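Local coordinates for pectate lyase II (Xanthomonas campestris pv. campestris, PDB 2QY1), which probably cleaves pectate, a plant cell-wall polysaccharide, by beta-elimination as a secreted enzyme, at residues A[54-59]-A[139-144]; A[83-88]-A[105-110]; A[87-92]-A[115-120]; A[169-174]-A[202-207]. The protein carries 2 engineered substitutions. One frame throughout, in Å; residues are numbered along the deposited sequence.

Contact 1: A[54-59]-A[139-144]; sequences DVCAQW and SLTKCS
Two loops without regular strand structure meet here, 54-59 winding through a compact turn and 139-144 running past it, and their backbones come nearest where the CA atoms of Cys56 and Cys143 lie 5.4 Å apart. The turn is tightened by a backbone bond from Ala57 N to Asp54 O and by an Asx turn, in which Asp54 OD1 takes the N-H of Cys56 from above the carboxylate plane. No direct hydrogen bond crosses between the loops; a disulfide joins them instead. Both sulfurs stand anti to their carbonyl carbons, and the Cys56 SG to Cys143 SG bond of 2.0 Å has a left-handed torsion of -83°. The link fastens together two excursions from the parallel beta-helix, the fold of this lyase family, one following strand 39-43 and the other following strand 129-137. Beside it, Trp59 CG takes the crowded position between N and carbonyl carbon (chi1 72°), bringing Trp59 NE1 within 3.6 Å of Cys143 CB and Trp59 CZ2 within 3.4 Å of Ser144 O. A water in the indole plane accepts from Trp59 NE1 and donates to Ser144 O. On the far side of the sulfurs, Thr141 CG2 rests 3.9 Å from Cys56 SG, and Val55 CG1 presses tightly on Ser139 CB at 3.4 Å. Ser139 OG is engaged in its own loop, accepting from Thr141 N at 3.0 Å (163°) in an ST turn.

Contact 2: A[83-88]-A[105-110]; sequences AANFGI and GLLQGG
Leu107 reaches across from 105-110 to the approach of strand 87-91. Its CB and CG meet nothing within 4.2 Å across the contact; CG stands anti to the carbonyl carbon (chi1 -58°), and the two methyls do the touching. Leu107 CD2 lies over the face of the peptide joining Asn85 to Phe86, 3.4 Å from Phe86 N. Leu107 CD1 comes to 3.9 Å from Gly87 CA, where the absence of a side chain permits so close an approach. One backbone bond and one water bridge flank the leucine. On one side Gly105 N donates to Ala84 O at 3.3 Å, nearly along the C=O axis. On the other a water donates to Asn85 O at 2.7 Å and accepts from Gln108 N at 2.8 Å, bridging the gap as the chains diverge. The Gln108 side chain is extended, and its NE2 bonds Pro62 O outside the contact. The contact joins the end of strand 97-105, where the chain leaves the parallel beta-helix for a loop, to the segment one coil earlier. The polar groups Ala84 O, Asn85 O, Gly105 N and Gln108 N thus each have a partner, while the leucine methyls supply the apolar contact.

Contact 3: A[87-92]-A[115-120]; sequences GIRVVG and SISLEG
Arg89 and Glu119 cross at about a right angle over two neighbouring parallel strands, 87-91 and 116-119, whose axes approach to 4.7 Å. The arginine stretches out fully as far as NE and meets the carboxylate side-on with two nitrogens: Arg89 NE reaches Glu119 OE2 at 2.7 Å, and Arg89 NH1 reaches Glu119 OE1 at 3.0 Å. Both oxygens lie near the guanidinium plane, yet each is met from above the carboxylate plane, because the two flat groups are turned 63° apart. Glu119 OE2 is gripped twice, since Ser117 OG also donates to it at 2.8 Å, fixing the rotation of the carboxylate. Glu119 chi1, at 29°, departs from the staggered positions, which suggests some strain paid for this salt bridge. These partners would favour the charged form of the buried carboxylate. Val91 lies alongside Glu119 on the same face, its CB 3.9 Å from Glu119 CG. On the other face Val90 and Leu118 point the same way, with Val90 CB 3.8 Å from Leu118 CD2, in a row with Ile88 and Ile116. Between the two faces runs a regular parallel pairing, from Ile88 N bonded to Ser115 O through to Gly92 N bonded to Glu119 O, one coil of the beta-helix stacked on the next. Ile88 and Ile116 pack against strand 97-105, and Ile116 and Leu118 against strand 129-137, while strands 65-69 and 155-158 continue the parallel sheet on either side.

Contact 4: A[169-174]-A[202-207]; sequences NYVYNY and ENVESR
Asn173 and Asn203 both adopt left-handed backbone torsions (phi 47° and 54°), and both set CG anti to the carbonyl carbon, so their side chains lie side by side and point the same way. These are corners of successive coils of the parallel beta-helix, and Asn203 in turn touches Asn225; such stacks of asparagines at left-handed corners are familiar from pectate lyases. Before the corner, Glu202 N donates to Val171 O at 3.1 Å, nearly along the C=O axis. After it, Glu205 N bonds Tyr174 O at 3.3 Å in the carbonyl plane; between them the bonds from Asn173 N to Glu202 O and from Tyr174 N to Asn203 O are weak. On the face of Val204 and Tyr174, Val204 CG1 leans against the preceding coil, 4.1 Å from Tyr174 CB and 4.4 Å from Val171 CG1. Further out, Tyr172 CD2 sits over one face of the Tyr170 ring, whose edge faces Glu202 CB. Beyond the contact, Glu202 OE2 pairs with Arg200 and Glu205 OE1 with Lys142. The two asparagine amides are turned 51° apart, and one water spans them, donating to Asn173 OD1 at 3.2 Å and to Asn203 OD1 at 2.7 Å.

In the fold
Contacts 2 and 3 are nested within the stretch of chain closed by the disulfide of contact 1, and contact 4 follows later. Contacts 2 and 3 share Gly87 and Ile88 of strand 87-91, with centres about 13 Å apart. The loops of contact 1 lie at the surface, about 21 Å from the chain centre, yet touch two others: Gln58 reaches Leu106 and Gly109 of contact 2, and Lys142 forms a salt bridge with Glu205 of contact 4. Contacts 3 and 4, centres about 19 Å apart on opposite sides of the chain centre, are joined through Ser115 OG and Tyr174 OH. The disulfide-linked loops thus bear directly on contacts 2 and 4, while contact 3 stays about 9 Å away from them at the nearest atoms.

Contact 1: A[54-59]-A[139-144]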
loop_
_atom_site.group_PDB
_atom_site.type_symbol
_atom_site.label_atom_id
_atom_site.label_comp_id
_atom_site.label_asym_id
_atom_site.label_seq_id
_atom_site.Cartn_x
_atom_site.Cartn_y
_atom_site.Cartn_z
ATOM N N ASP A 54 -23.070 11.354 -1.404
ATOM C CA ASP A 54 -22.858 11.330 0.035
ATOM C C ASP A 54 -21.756 10.329 0.358
ATOM O O ASP A 54 -21.936 9.125 0.199
ATOM C CB ASP A 54 -24.160 10.965 0.758
ATOM C CG ASP A 54 -24.045 11.050 2.278
ATOM O OD1 ASP A 54 -23.053 11.616 2.797
ATOM O OD2 ASP A 54 -24.968 10.551 2.957
ATOM N N VAL A 55 -20.613 10.852 0.797
ATOM C CA VAL A 55 -19.458 10.044 1.193
ATOM C C VAL A 55 -19.839 9.036 2.290
ATOM O O VAL A 55 -19.293 7.931 2.355
ATOM C CB VAL A 55 -18.284 10.963 1.646
ATOM C CG1 VAL A 55 -17.303 10.232 2.541
ATOM C CG2 VAL A 55 -17.562 11.542 0.428
ATOM N N CYS A 56 -20.809 9.419 3.116
ATOM C CA CYS A 56 -21.229 8.612 4.258
ATOM C C CYS A 56 -22.257 7.522 3.946
ATOM O O CYS A 56 -22.690 6.788 4.842
ATOM C CB CYS A 56 -21.681 9.522 5.400
ATOM S SG CYS A 56 -20.266 10.359 6.144
ATOM N N ALA A 57 -22.625 7.405 2.672
ATOM C CA ALA A 57 -23.487 6.316 2.213
ATOM C C ALA A 57 -22.704 5.013 2.059
ATOM O O ALA A 57 -23.282 3.925 2.108
ATOM C CB ALA A 57 -24.153 6.682 0.892
ATOM N N GLN A 58 -21.391 5.132 1.892
ATOM C CA GLN A 58 -20.554 4.007 1.471
ATOM C C GLN A 58 -20.382 2.906 2.520
ATOM O O GLN A 58 -20.523 1.722 2.199
ATOM C CB GLN A 58 -19.190 4.499 0.968
ATOM C CG GLN A 58 -19.259 5.528 -0.168
ATOM C CD GLN A 58 -20.134 5.066 -1.321
ATOM O OE1 GLN A 58 -21.362 5.209 -1.284
ATOM N NE2 GLN A 58 -19.508 4.515 -2.353
ATOM N N TRP A 59 -20.110 3.294 3.766
ATOM C CA TRP A 59 -19.802 2.327 4.828
ATOM C C TRP A 59 -20.963 1.378 5.116
ATOM O O TRP A 59 -20.758 0.242 5.552
ATOM C CB TRP A 59 -19.335 3.040 6.107
ATOM C CG TRP A 59 -20.409 3.767 6.876
ATOM C CD1 TRP A 59 -20.783 5.072 6.730
ATOM C CD2 TRP A 59 -21.229 3.231 7.923
ATOM N NE1 TRP A 59 -21.792 5.380 7.614
ATOM C CE2 TRP A 59 -22.084 4.268 8.358
ATOM C CE3 TRP A 59 -21.330 1.970 8.530
ATOM C CZ2 TRP A 59 -23.027 4.085 9.374
ATOM C CZ3 TRP A 59 -22.268 1.789 9.546
ATOM C CH2 TRP A 59 -23.105 2.842 9.954
ATOM N N SER A 139 -12.171 9.456 1.748
ATOM C CA SER A 139 -12.473 10.679 2.478
ATOM C C SER A 139 -11.992 10.559 3.917
ATOM O O SER A 139 -11.959 9.463 4.484
ATOM C CB SER A 139 -13.977 10.963 2.450
ATOM O OG SER A 139 -14.325 12.023 3.326
ATOM N N LEU A 140 -11.622 11.700 4.495
ATOM C CA LEU A 140 -11.185 11.788 5.884
ATOM C C LEU A 140 -12.370 11.962 6.835
ATOM O O LEU A 140 -12.206 11.946 8.061
ATOM C CB LEU A 140 -10.195 12.952 6.042
ATOM C CG LEU A 140 -8.676 12.714 6.077
ATOM C CD1 LEU A 140 -8.243 11.359 5.547
ATOM C CD2 LEU A 140 -7.913 13.843 5.383
ATOM N N THR A 141 -13.561 12.136 6.263
ATOM C CA THR A 141 -14.780 12.319 7.045
ATOM C C THR A 141 -15.061 11.092 7.917
ATOM O O THR A 141 -14.938 9.948 7.462
ATOM C CB THR A 141 -15.993 12.645 6.132
ATOM O OG1 THR A 141 -15.794 13.921 5.513
ATOM C CG2 THR A 141 -17.292 12.686 6.926
ATOM N N LYS A 142 -15.409 11.345 9.175
ATOM C CA LYS A 142 -15.790 10.286 10.097
ATOM C C LYS A 142 -17.307 10.256 10.228
ATOM O O LYS A 142 -17.910 11.056 10.946
ATOM C CB LYS A 142 -15.083 10.453 11.446
ATOM C CG LYS A 142 -13.617 10.051 11.381
ATOM C CD LYS A 142 -12.747 10.842 12.340
ATOM C CE LYS A 142 -11.259 10.592 12.058
ATOM N NZ LYS A 142 -10.846 10.941 10.656
ATOM N N CYS A 143 -17.910 9.321 9.497
ATOM C CA CYS A 143 -19.357 9.250 9.328
ATOM C C CYS A 143 -20.100 8.862 10.592
ATOM O O CYS A 143 -19.628 8.025 11.368
ATOM C CB CYS A 143 -19.696 8.275 8.201
ATOM S SG CYS A 143 -19.035 8.809 6.617
ATOM N N SER A 144 -21.267 9.480 10.784
ATOM C CA SER A 144 -22.136 9.187 11.914
ATOM C C SER A 144 -22.456 7.696 11.978
ATOM O O SER A 144 -22.892 7.104 10.989
ATOM C CB SER A 144 -23.430 9.995 11.812
ATOM O OG SER A 144 -24.302 9.712 12.894
HETATM O O HOH W 1 -23.331 7.847 8.343
#

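Contact 2: A[83-88]-A[105-110]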
loop_
_atom_site.group_PDB
_atom_site.type_symbol
_atom_site.label_atom_id
_atom_site.label_comp_id
_atom_site.label_asym_id
_atom_site.label_seq_id
_atom_site.Cartn_x
_atom_site.Cartn_y
_atom_site.Cartn_z
ATOM N N ALA A 83 -11.437 4.040 -14.132
ATOM C CA ALA A 83 -11.674 4.261 -12.713
ATOM C C ALA A 83 -12.574 3.160 -12.166
ATOM O O ALA A 83 -13.532 2.741 -12.829
ATOM C CB ALA A 83 -12.296 5.629 -12.483
ATOM N N ALA A 84 -12.254 2.705 -10.955
ATOM C CA ALA A 84 -12.961 1.611 -10.298
ATOM C C ALA A 84 -13.565 2.041 -8.968
ATOM O O ALA A 84 -12.921 2.738 -8.185
ATOM C CB ALA A 84 -12.010 0.439 -10.073
ATOM N N ASN A 85 -14.804 1.616 -8.732
ATOM C CA ASN A 85 -15.444 1.709 -7.423
ATOM C C ASN A 85 -15.514 0.313 -6.794
ATOM O O ASN A 85 -16.496 -0.055 -6.145
ATOM C CB ASN A 85 -16.836 2.335 -7.549
ATOM C CG ASN A 85 -17.439 2.722 -6.204
ATOM O OD1 ASN A 85 -16.810 3.410 -5.391
ATOM N ND2 ASN A 85 -18.663 2.283 -5.967
ATOM N N PHE A 86 -14.457 -0.461 -7.016
ATOM C CA PHE A 86 -14.300 -1.779 -6.406
ATOM C C PHE A 86 -12.842 -1.986 -6.012
ATOM O O PHE A 86 -11.942 -1.409 -6.625
ATOM C CB PHE A 86 -14.780 -2.900 -7.347
ATOM C CG PHE A 86 -14.057 -2.949 -8.672
ATOM C CD1 PHE A 86 -12.858 -3.646 -8.804
ATOM C CD2 PHE A 86 -14.586 -2.309 -9.792
ATOM C CE1 PHE A 86 -12.193 -3.696 -10.029
ATOM C CE2 PHE A 86 -13.929 -2.356 -11.021
ATOM C CZ PHE A 86 -12.731 -3.049 -11.139
ATOM N N GLY A 87 -12.625 -2.800 -4.982
ATOM C CA GLY A 87 -11.282 -3.138 -4.521
ATOM C C GLY A 87 -10.787 -4.456 -5.082
ATOM O O GLY A 87 -11.519 -5.159 -5.786
ATOM N N ILE A 88 -9.536 -4.785 -4.771
ATOM C CA ILE A 88 -8.898 -6.011 -5.252
ATOM C C ILE A 88 -8.261 -6.745 -4.079
ATOM O O ILE A 88 -7.636 -6.128 -3.209
ATOM C CB ILE A 88 -7.821 -5.733 -6.335
ATOM C CG1 ILE A 88 -8.438 -5.043 -7.558
ATOM C CG2 ILE A 88 -7.128 -7.034 -6.769
ATOM C CD1 ILE A 88 -7.416 -4.351 -8.456
ATOM N N GLY A 105 -11.464 4.445 -5.833
ATOM C CA GLY A 105 -11.966 5.505 -4.965
ATOM C C GLY A 105 -13.285 5.253 -4.262
ATOM O O GLY A 105 -14.168 4.575 -4.792
ATOM N N LEU A 106 -13.394 5.809 -3.053
ATOM C CA LEU A 106 -14.643 5.886 -2.291
ATOM C C LEU A 106 -15.429 4.573 -2.244
ATOM O O LEU A 106 -16.619 4.527 -2.586
ATOM C CB LEU A 106 -15.511 7.036 -2.819
ATOM C CG LEU A 106 -14.955 8.449 -2.608
ATOM C CD1 LEU A 106 -15.596 9.426 -3.589
ATOM C CD2 LEU A 106 -15.166 8.904 -1.164
ATOM N N LEU A 107 -14.753 3.517 -1.803
ATOM C CA LEU A 107 -15.322 2.170 -1.805
ATOM C C LEU A 107 -16.398 1.963 -0.747
ATOM O O LEU A 107 -16.343 2.544 0.337
ATOM C CB LEU A 107 -14.223 1.119 -1.624
ATOM C CG LEU A 107 -13.077 1.081 -2.633
ATOM C CD1 LEU A 107 -12.126 -0.038 -2.278
ATOM C CD2 LEU A 107 -13.596 0.906 -4.046
ATOM N N GLN A 108 -17.368 1.124 -1.093
ATOM C CA GLN A 108 -18.407 0.662 -0.183
ATOM C C GLN A 108 -17.824 -0.376 0.773
ATOM O O GLN A 108 -16.862 -1.070 0.432
ATOM C CB GLN A 108 -19.557 0.023 -0.978
ATOM C CG GLN A 108 -20.201 0.940 -2.025
ATOM C CD GLN A 108 -21.305 0.272 -2.844
ATOM O OE1 GLN A 108 -21.902 0.911 -3.714
ATOM N NE2 GLN A 108 -21.587 -0.999 -2.568
ATOM N N GLY A 109 -18.407 -0.486 1.963
ATOM C CA GLY A 109 -18.085 -1.592 2.859
ATOM C C GLY A 109 -17.599 -1.208 4.241
ATOM O O GLY A 109 -17.617 -2.035 5.151
ATOM N N GLY A 110 -17.152 0.038 4.396
ATOM C CA GLY A 110 -16.645 0.523 5.679
ATOM C C GLY A 110 -15.388 -0.222 6.071
ATOM O O GLY A 110 -14.375 -0.137 5.381
HETATM O O HOH W 2 -17.159 -0.345 -3.515
#

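Contact 3: A[87-92]-A[115-120]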
loop_
_atom_site.group_PDB
_atom_site.type_symbol
_atom_site.label_atom_id
_atom_site.label_comp_id
_atom_site.label_asym_id
_atom_site.label_seq_id
_atom_site.Cartn_x
_atom_site.Cartn_y
_atom_site.Cartn_z
ATOM N N GLY A 87 -12.625 -2.800 -4.982
ATOM C CA GLY A 87 -11.282 -3.138 -4.521
ATOM C C GLY A 87 -10.787 -4.456 -5.082
ATOM O O GLY A 87 -11.519 -5.159 -5.786
ATOM N N ILE A 88 -9.536 -4.785 -4.771
ATOM C CA ILE A 88 -8.898 -6.011 -5.252
ATOM C C ILE A 88 -8.261 -6.745 -4.079
ATOM O O ILE A 88 -7.636 -6.128 -3.209
ATOM C CB ILE A 88 -7.821 -5.733 -6.335
ATOM C CG1 ILE A 88 -8.438 -5.043 -7.558
ATOM C CG2 ILE A 88 -7.128 -7.034 -6.769
ATOM C CD1 ILE A 88 -7.416 -4.351 -8.456
ATOM N N ARG A 89 -8.424 -8.062 -4.073
ATOM C CA ARG A 89 -7.890 -8.905 -3.021
ATOM C C ARG A 89 -7.075 -10.050 -3.620
ATOM O O ARG A 89 -7.547 -10.751 -4.514
ATOM C CB ARG A 89 -9.055 -9.455 -2.214
ATOM C CG ARG A 89 -8.723 -9.914 -0.835
ATOM C CD ARG A 89 -10.008 -10.421 -0.205
ATOM N NE ARG A 89 -9.762 -11.180 1.008
ATOM C CZ ARG A 89 -10.570 -12.121 1.481
ATOM N NH1 ARG A 89 -10.252 -12.751 2.599
ATOM N NH2 ARG A 89 -11.689 -12.435 0.837
ATOM N N VAL A 90 -5.850 -10.230 -3.132
ATOM C CA VAL A 90 -5.016 -11.370 -3.530
ATOM C C VAL A 90 -4.791 -12.248 -2.303
ATOM O O VAL A 90 -4.237 -11.799 -1.302
ATOM C CB VAL A 90 -3.666 -10.933 -4.148
ATOM C CG1 VAL A 90 -2.864 -12.149 -4.588
ATOM C CG2 VAL A 90 -3.891 -9.998 -5.334
ATOM N N VAL A 91 -5.231 -13.501 -2.380
ATOM C CA VAL A 91 -5.294 -14.331 -1.181
ATOM C C VAL A 91 -4.818 -15.783 -1.385
ATOM O O VAL A 91 -5.041 -16.394 -2.438
ATOM C CB VAL A 91 -6.710 -14.216 -0.498
ATOM C CG1 VAL A 91 -7.822 -14.568 -1.463
ATOM C CG2 VAL A 91 -6.808 -15.038 0.780
ATOM N N GLY A 92 -4.128 -16.300 -0.374
ATOM C CA GLY A 92 -3.712 -17.699 -0.336
ATOM C C GLY A 92 -2.498 -18.004 -1.190
ATOM O O GLY A 92 -1.584 -17.184 -1.304
ATOM N N SER A 115 -9.020 -1.456 -0.431
ATOM C CA SER A 115 -8.709 -1.064 -1.805
ATOM C C SER A 115 -7.838 -2.107 -2.497
ATOM O O SER A 115 -8.232 -2.681 -3.509
ATOM C CB SER A 115 -8.052 0.318 -1.846
ATOM O OG SER A 115 -8.952 1.324 -1.416
ATOM N N ILE A 116 -6.650 -2.335 -1.952
ATOM C CA ILE A 116 -5.759 -3.380 -2.448
ATOM C C ILE A 116 -5.278 -4.173 -1.239
ATOM O O ILE A 116 -4.578 -3.639 -0.375
ATOM C CB ILE A 116 -4.573 -2.795 -3.260
ATOM C CG1 ILE A 116 -5.089 -2.061 -4.508
ATOM C CG2 ILE A 116 -3.574 -3.895 -3.638
ATOM C CD1 ILE A 116 -4.050 -1.183 -5.210
ATOM N N SER A 117 -5.678 -5.438 -1.173
ATOM C CA SER A 117 -5.381 -6.271 -0.016
ATOM C C SER A 117 -4.695 -7.564 -0.416
ATOM O O SER A 117 -5.179 -8.292 -1.284
ATOM C CB SER A 117 -6.663 -6.581 0.763
ATOM O OG SER A 117 -6.408 -7.492 1.819
ATOM N N LEU A 118 -3.569 -7.840 0.234
ATOM C CA LEU A 118 -2.822 -9.070 0.031
ATOM C C LEU A 118 -2.856 -9.859 1.331
ATOM O O LEU A 118 -2.529 -9.325 2.389
ATOM C CB LEU A 118 -1.372 -8.749 -0.357
ATOM C CG LEU A 118 -1.120 -7.628 -1.374
ATOM C CD1 LEU A 118 0.380 -7.371 -1.538
ATOM C CD2 LEU A 118 -1.769 -7.932 -2.724
ATOM N N GLU A 119 -3.256 -11.125 1.267
ATOM C CA GLU A 119 -3.417 -11.896 2.502
ATOM C C GLU A 119 -3.057 -13.371 2.413
ATOM O O GLU A 119 -3.551 -14.105 1.553
ATOM C CB GLU A 119 -4.828 -11.723 3.088
ATOM C CG GLU A 119 -5.916 -11.447 2.062
ATOM C CD GLU A 119 -7.197 -10.946 2.695
ATOM O OE1 GLU A 119 -7.696 -11.607 3.629
ATOM O OE2 GLU A 119 -7.705 -9.892 2.249
ATOM N N GLY A 120 -2.191 -13.792 3.330
ATOM C CA GLY A 120 -1.924 -15.204 3.531
ATOM C C GLY A 120 -3.080 -15.849 4.270
ATOM O O GLY A 120 -3.837 -15.172 4.973
#

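Contact 4: A[169-174]-A[202-207]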
loop_
_atom_site.group_PDB
_atom_site.type_symbol
_atom_site.label_atom_id
_atom_site.label_comp_id
_atom_site.label_asym_id
_atom_site.label_seq_id
_atom_site.Cartn_x
_atom_site.Cartn_y
_atom_site.Cartn_z
ATOM N N ASN A 169 2.692 4.675 -6.254
ATOM C CA ASN A 169 1.272 4.835 -5.962
ATOM C C ASN A 169 0.950 6.219 -5.407
ATOM O O ASN A 169 1.841 6.876 -4.826
ATOM C CB ASN A 169 0.801 3.755 -4.987
ATOM C CG ASN A 169 0.865 2.362 -5.583
ATOM O OD1 ASN A 169 0.169 2.056 -6.550
ATOM N ND2 ASN A 169 1.705 1.511 -5.006
ATOM N N TYR A 170 -0.269 6.650 -5.597
ATOM C CA TYR A 170 -0.725 7.927 -5.078
ATOM C C TYR A 170 -1.926 7.669 -4.179
ATOM O O TYR A 170 -2.987 7.258 -4.649
ATOM C CB TYR A 170 -1.068 8.863 -6.242
ATOM C CG TYR A 170 -1.527 10.267 -5.885
ATOM C CD1 TYR A 170 -1.296 10.823 -4.623
ATOM C CD2 TYR A 170 -2.170 11.056 -6.840
ATOM C CE1 TYR A 170 -1.719 12.121 -4.319
ATOM C CE2 TYR A 170 -2.586 12.350 -6.549
ATOM C CZ TYR A 170 -2.358 12.876 -5.291
ATOM O OH TYR A 170 -2.777 14.159 -5.015
ATOM N N VAL A 171 -1.733 7.884 -2.879
ATOM C CA VAL A 171 -2.797 7.702 -1.897
ATOM C C VAL A 171 -3.093 9.045 -1.244
ATOM O O VAL A 171 -2.216 9.644 -0.612
ATOM C CB VAL A 171 -2.435 6.651 -0.811
ATOM C CG1 VAL A 171 -3.635 6.388 0.101
ATOM C CG2 VAL A 171 -1.949 5.343 -1.444
ATOM N N TYR A 172 -4.327 9.517 -1.407
ATOM C CA TYR A 172 -4.736 10.803 -0.842
ATOM C C TYR A 172 -6.152 10.765 -0.268
ATOM O O TYR A 172 -6.933 9.874 -0.597
ATOM C CB TYR A 172 -4.578 11.936 -1.870
ATOM C CG TYR A 172 -5.557 11.905 -3.026
ATOM C CD1 TYR A 172 -6.771 12.590 -2.955
ATOM C CD2 TYR A 172 -5.261 11.208 -4.198
ATOM C CE1 TYR A 172 -7.669 12.571 -4.014
ATOM C CE2 TYR A 172 -6.155 11.189 -5.266
ATOM C CZ TYR A 172 -7.353 11.867 -5.166
ATOM O OH TYR A 172 -8.239 11.848 -6.217
ATOM N N ASN A 173 -6.467 11.735 0.593
ATOM C CA ASN A 173 -7.766 11.806 1.270
ATOM C C ASN A 173 -8.155 10.445 1.841
ATOM O O ASN A 173 -9.250 9.940 1.599
ATOM C CB ASN A 173 -8.845 12.347 0.322
ATOM C CG ASN A 173 -8.593 13.782 -0.103
ATOM O OD1 ASN A 173 -7.736 14.471 0.454
ATOM N ND2 ASN A 173 -9.346 14.244 -1.093
ATOM N N TYR A 174 -7.231 9.858 2.596
ATOM C CA TYR A 174 -7.353 8.482 3.046
ATOM C C TYR A 174 -6.918 8.382 4.501
ATOM O O TYR A 174 -5.868 8.902 4.864
ATOM C CB TYR A 174 -6.491 7.571 2.159
ATOM C CG TYR A 174 -7.116 6.227 1.931
ATOM C CD1 TYR A 174 -7.974 6.015 0.853
ATOM C CD2 TYR A 174 -6.881 5.170 2.806
ATOM C CE1 TYR A 174 -8.578 4.782 0.650
ATOM C CE2 TYR A 174 -7.474 3.939 2.610
ATOM C CZ TYR A 174 -8.323 3.750 1.533
ATOM O OH TYR A 174 -8.919 2.526 1.335
ATOM N N GLU A 202 -0.427 11.929 0.552
ATOM C CA GLU A 202 -0.838 13.310 0.803
ATOM C C GLU A 202 -2.260 13.435 1.346
ATOM O O GLU A 202 -3.185 12.801 0.841
ATOM C CB GLU A 202 -0.667 14.157 -0.459
ATOM C CG GLU A 202 -0.506 15.640 -0.173
ATOM C CD GLU A 202 0.089 16.418 -1.329
ATOM O OE1 GLU A 202 -0.050 17.655 -1.327
ATOM O OE2 GLU A 202 0.694 15.805 -2.236
ATOM N N ASN A 203 -2.423 14.273 2.369
ATOM C CA ASN A 203 -3.703 14.433 3.064
ATOM C C ASN A 203 -4.228 13.084 3.557
ATOM O O ASN A 203 -5.317 12.640 3.186
ATOM C CB ASN A 203 -4.730 15.165 2.187
ATOM C CG ASN A 203 -4.259 16.546 1.763
ATOM O OD1 ASN A 203 -3.987 16.787 0.585
ATOM N ND2 ASN A 203 -4.150 17.459 2.724
ATOM N N VAL A 204 -3.411 12.429 4.376
ATOM C CA VAL A 204 -3.738 11.129 4.958
ATOM C C VAL A 204 -3.541 11.209 6.472
ATOM O O VAL A 204 -2.963 12.179 6.965
ATOM C CB VAL A 204 -2.882 9.982 4.348
ATOM C CG1 VAL A 204 -3.181 9.811 2.855
ATOM C CG2 VAL A 204 -1.385 10.212 4.576
ATOM N N GLU A 205 -4.014 10.207 7.208
ATOM C CA GLU A 205 -3.942 10.269 8.671
ATOM C C GLU A 205 -2.853 9.397 9.292
ATOM O O GLU A 205 -2.008 9.908 10.030
ATOM C CB GLU A 205 -5.306 9.993 9.314
ATOM C CG GLU A 205 -6.332 11.089 9.052
ATOM C CD GLU A 205 -7.498 11.085 10.032
ATOM O OE1 GLU A 205 -8.359 11.984 9.911
ATOM O OE2 GLU A 205 -7.563 10.202 10.920
ATOM N N SER A 206 -2.867 8.097 8.995
ATOM C CA SER A 206 -1.956 7.154 9.644
ATOM C C SER A 206 -1.691 5.898 8.816
ATOM O O SER A 206 -2.276 5.715 7.742
ATOM C CB SER A 206 -2.494 6.759 11.026
ATOM O OG SER A 206 -3.632 5.923 10.900
ATOM N N ARG A 207 -0.812 5.042 9.344
ATOM C CA ARG A 207 -0.393 3.790 8.702
ATOM C C ARG A 207 0.321 4.072 7.384
ATOM O O ARG A 207 -0.173 3.714 6.314
ATOM C CB ARG A 207 -1.582 2.856 8.436
ATOM C CG ARG A 207 -2.412 2.426 9.632
ATOM C CD ARG A 207 -3.350 1.327 9.164
ATOM N NE ARG A 207 -4.273 0.851 10.190
ATOM C CZ ARG A 207 -5.289 0.022 9.947
ATOM N NH1 ARG A 207 -5.526 -0.415 8.710
ATOM N NH2 ARG A 207 -6.081 -0.360 10.937
HETATM O O HOH W 3 -5.448 15.647 -1.433
#